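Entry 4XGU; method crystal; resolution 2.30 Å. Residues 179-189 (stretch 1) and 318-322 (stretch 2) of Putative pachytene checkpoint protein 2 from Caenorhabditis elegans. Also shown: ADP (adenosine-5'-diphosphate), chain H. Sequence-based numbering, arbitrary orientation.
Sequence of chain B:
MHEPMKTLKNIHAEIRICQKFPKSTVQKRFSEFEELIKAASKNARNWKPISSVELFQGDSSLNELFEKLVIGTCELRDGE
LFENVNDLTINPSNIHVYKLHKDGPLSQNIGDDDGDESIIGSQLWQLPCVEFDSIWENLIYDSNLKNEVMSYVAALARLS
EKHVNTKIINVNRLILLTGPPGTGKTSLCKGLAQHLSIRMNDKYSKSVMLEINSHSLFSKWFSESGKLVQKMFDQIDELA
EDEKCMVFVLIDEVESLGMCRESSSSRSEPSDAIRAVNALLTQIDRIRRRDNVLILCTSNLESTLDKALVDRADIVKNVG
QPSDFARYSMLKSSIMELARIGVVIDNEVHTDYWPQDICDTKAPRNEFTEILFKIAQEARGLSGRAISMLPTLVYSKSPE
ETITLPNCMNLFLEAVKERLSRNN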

# COMPACT_ATOMS: atom_id res chain seq x y z
N GLY B 179 20.99 -21.28 -0.64
CA GLY B 179 20.64 -22.47 -1.39
C GLY B 179 19.36 -23.09 -0.88
O GLY B 179 18.71 -22.55 0.02
N PRO B 180 18.96 -24.23 -1.46
CA PRO B 180 17.81 -25.00 -0.98
C PRO B 180 18.02 -25.48 0.46
O PRO B 180 19.16 -25.58 0.90
CB PRO B 180 17.75 -26.18 -1.96
CG PRO B 180 18.41 -25.69 -3.19
CD PRO B 180 19.51 -24.79 -2.71
N PRO B 181 16.93 -25.78 1.18
CA PRO B 181 16.98 -26.19 2.58
C PRO B 181 17.74 -27.49 2.84
O PRO B 181 18.23 -27.69 3.95
CB PRO B 181 15.50 -26.36 2.96
CG PRO B 181 14.76 -25.52 1.99
CD PRO B 181 15.54 -25.61 0.71
N GLY B 182 17.84 -28.37 1.85
CA GLY B 182 18.42 -29.68 2.08
C GLY B 182 19.93 -29.79 1.89
O GLY B 182 20.49 -30.88 2.00
N THR B 183 20.58 -28.66 1.63
CA THR B 183 21.99 -28.66 1.25
C THR B 183 22.95 -28.69 2.44
O THR B 183 24.13 -29.00 2.29
CB THR B 183 22.32 -27.43 0.40
OG1 THR B 183 22.17 -26.25 1.19
CG2 THR B 183 21.38 -27.36 -0.80
N GLY B 184 22.45 -28.34 3.63
CA GLY B 184 23.26 -28.41 4.83
C GLY B 184 24.15 -27.20 5.05
O GLY B 184 25.32 -27.34 5.40
N LYS B 185 23.59 -26.01 4.87
CA LYS B 185 24.32 -24.77 5.07
C LYS B 185 24.65 -24.55 6.54
O LYS B 185 25.72 -24.06 6.89
CB LYS B 185 23.53 -23.59 4.53
CG LYS B 185 22.99 -23.80 3.13
CD LYS B 185 22.19 -22.61 2.66
CE LYS B 185 20.78 -23.02 2.29
NZ LYS B 185 20.02 -23.56 3.46
N THR B 186 23.70 -24.89 7.40
CA THR B 186 23.88 -24.76 8.84
C THR B 186 25.04 -25.62 9.31
O THR B 186 25.90 -25.16 10.07
CB THR B 186 22.61 -25.15 9.61
OG1 THR B 186 21.50 -24.36 9.15
CG2 THR B 186 22.80 -24.92 11.10
N SER B 187 25.07 -26.87 8.84
CA SER B 187 26.13 -27.80 9.21
C SER B 187 27.50 -27.27 8.81
O SER B 187 28.48 -27.45 9.54
CB SER B 187 25.89 -29.17 8.56
OG SER B 187 24.75 -29.80 9.11
N LEU B 188 27.57 -26.62 7.66
CA LEU B 188 28.80 -25.97 7.22
C LEU B 188 29.25 -24.91 8.22
O LEU B 188 30.41 -24.85 8.60
CB LEU B 188 28.61 -25.32 5.84
CG LEU B 188 28.66 -26.23 4.62
CD1 LEU B 188 28.44 -25.43 3.35
CD2 LEU B 188 29.99 -26.97 4.56
N CYS B 189 28.31 -24.08 8.66
CA CYS B 189 28.60 -23.02 9.61
C CYS B 189 29.06 -23.59 10.95
O CYS B 189 30.00 -23.06 11.56
CB CYS B 189 27.38 -22.13 9.82
SG CYS B 189 26.98 -21.08 8.41
N ASN B 318 26.82 -20.03 -2.88
CA ASN B 318 25.62 -20.80 -3.20
C ASN B 318 25.87 -22.29 -3.06
O ASN B 318 26.76 -22.84 -3.70
CB ASN B 318 25.13 -20.47 -4.61
CG ASN B 318 24.20 -19.28 -4.65
OD1 ASN B 318 24.41 -18.33 -5.41
ND2 ASN B 318 23.16 -19.32 -3.82
N VAL B 319 25.08 -22.94 -2.22
CA VAL B 319 25.18 -24.38 -2.03
C VAL B 319 24.01 -25.08 -2.69
O VAL B 319 22.86 -24.90 -2.28
CB VAL B 319 25.22 -24.75 -0.54
CG1 VAL B 319 25.64 -26.19 -0.37
CG2 VAL B 319 26.19 -23.84 0.20
N GLY B 320 24.29 -25.87 -3.72
CA GLY B 320 23.23 -26.52 -4.48
C GLY B 320 22.92 -27.91 -3.96
O GLY B 320 23.65 -28.44 -3.12
N GLN B 321 21.83 -28.48 -4.45
CA GLN B 321 21.50 -29.87 -4.14
C GLN B 321 22.60 -30.77 -4.71
O GLN B 321 23.14 -30.48 -5.77
CB GLN B 321 20.13 -30.25 -4.72
CG GLN B 321 18.95 -29.44 -4.18
CD GLN B 321 18.51 -29.88 -2.78
OE1 GLN B 321 19.24 -30.57 -2.07
NE2 GLN B 321 17.30 -29.48 -2.40
N PRO B 322 22.93 -31.85 -4.00
CA PRO B 322 24.06 -32.69 -4.40
C PRO B 322 23.91 -33.25 -5.81
O PRO B 322 22.81 -33.61 -6.22
CB PRO B 322 24.04 -33.82 -3.36
CG PRO B 322 22.64 -33.85 -2.85
CD PRO B 322 22.19 -32.43 -2.85
PB ADP H . 20.20 -26.44 5.90
O1B ADP H . 20.43 -26.48 4.41
O2B ADP H . 21.18 -25.56 6.64
O3B ADP H . 18.76 -26.25 6.31
PA ADP H . 21.22 -28.25 7.82
O1A ADP H . 22.64 -27.73 7.82
O2A ADP H . 20.25 -27.81 8.88
O3A ADP H . 20.57 -27.95 6.37
O5' ADP H . 21.32 -29.86 7.89
C5' ADP H . 20.73 -30.69 6.89
C4' ADP H . 20.97 -32.15 7.27
O4' ADP H . 21.05 -32.94 6.09
C3' ADP H . 22.27 -32.32 8.03
O3' ADP H . 22.01 -32.65 9.40
C2' ADP H . 23.00 -33.45 7.34
O2' ADP H . 22.95 -34.63 8.16
C1' ADP H . 22.26 -33.70 6.04
N9 ADP H . 23.07 -33.16 4.92
C8 ADP H . 22.73 -32.11 4.14
N7 ADP H . 23.67 -31.86 3.20
C5 ADP H . 24.65 -32.76 3.36
C6 ADP H . 25.95 -33.06 2.71
N6 ADP H . 26.37 -32.31 1.66
N1 ADP H . 26.67 -34.09 3.18
C2 ADP H . 26.25 -34.83 4.22
N3 ADP H . 25.09 -34.62 4.87
C4 ADP H . 24.26 -33.62 4.49

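The two stretches, whose touching residues are at least 131 positions apart in sequence, bury 377 Å² between them, both sides summed, and no hydrogen bond crosses the contact. Three residues cover the most surface: Val319 at 100 Å², Gln321 at 59 Å² and Thr183 at 55 Å².

Val319 engages stretch 1 through both its carbonyl and its side chain. Its carbonyl O lies 3.4 Å from CA of Gly179, and the angle of 153° at the hydrogen identifies a CA-H...O contact. The same O of Val319 is 3.4 Å from CD of Pro180 and 3.2 Å from CG2 of Thr183, so carbon atoms of three residues gather round one acceptor. Gly179 leaves the space that this arrangement needs: an ideal CB there would sit 2.0 Å from Val319 O, a clash, and its phi/psi of 152/-177 would also jam a CB against the preceding carbonyl. The side chain of Val319, with chi1 at -168° (t), points its CA-to-CB bond sideways. Its CG1 is 3.6 Å from CB of Thr183, while its CG2 reaches CG of Lys185 at 4.3 Å and CD1 of Leu188 at 4.2 Å, the latter a contact between apolar side chains.

Thr183 points its CA-to-CB bond toward stretch 2 and has a p rotamer (chi1 66°). CG2 faces the backbone of stretch 2, 3.4 Å from O of Gly320 and 3.8 Å from N of Gln321. OG1 donates a hydrogen bond to O of Pro180, 3.1 Å away within its own stretch, and still lies 3.8 Å from CG1 of Val319, so both branches border Val319.

Gln321 starts sideways, but its end comes nearer, with chi1 and chi2 both m (-61° and -78°). Its NE2 approaches CB of Pro180 at 3.4 Å, and its OE1 lies 4.1 Å from both C of Gly182 and CG2 of Thr183. The partner atoms are all carbon, so the amide contributes packing here. A CB on Gly182 would come to 3.6 Å from OE1 of Gln321, close but short of the overlap found at Gly179.

Just beyond this packed loop, stretch 1 binds ADP. N of Gly184 donates to O1B of ADP at 2.9 Å, and NZ of Lys185 donates to the same O1B at 3.1 Å. At the start of the helix, N of Thr186 donates to O2B of ADP at 2.7 Å. The contact with stretch 2 thus adjoins the phosphate-binding backbone, with Thr183 immediately before Gly184.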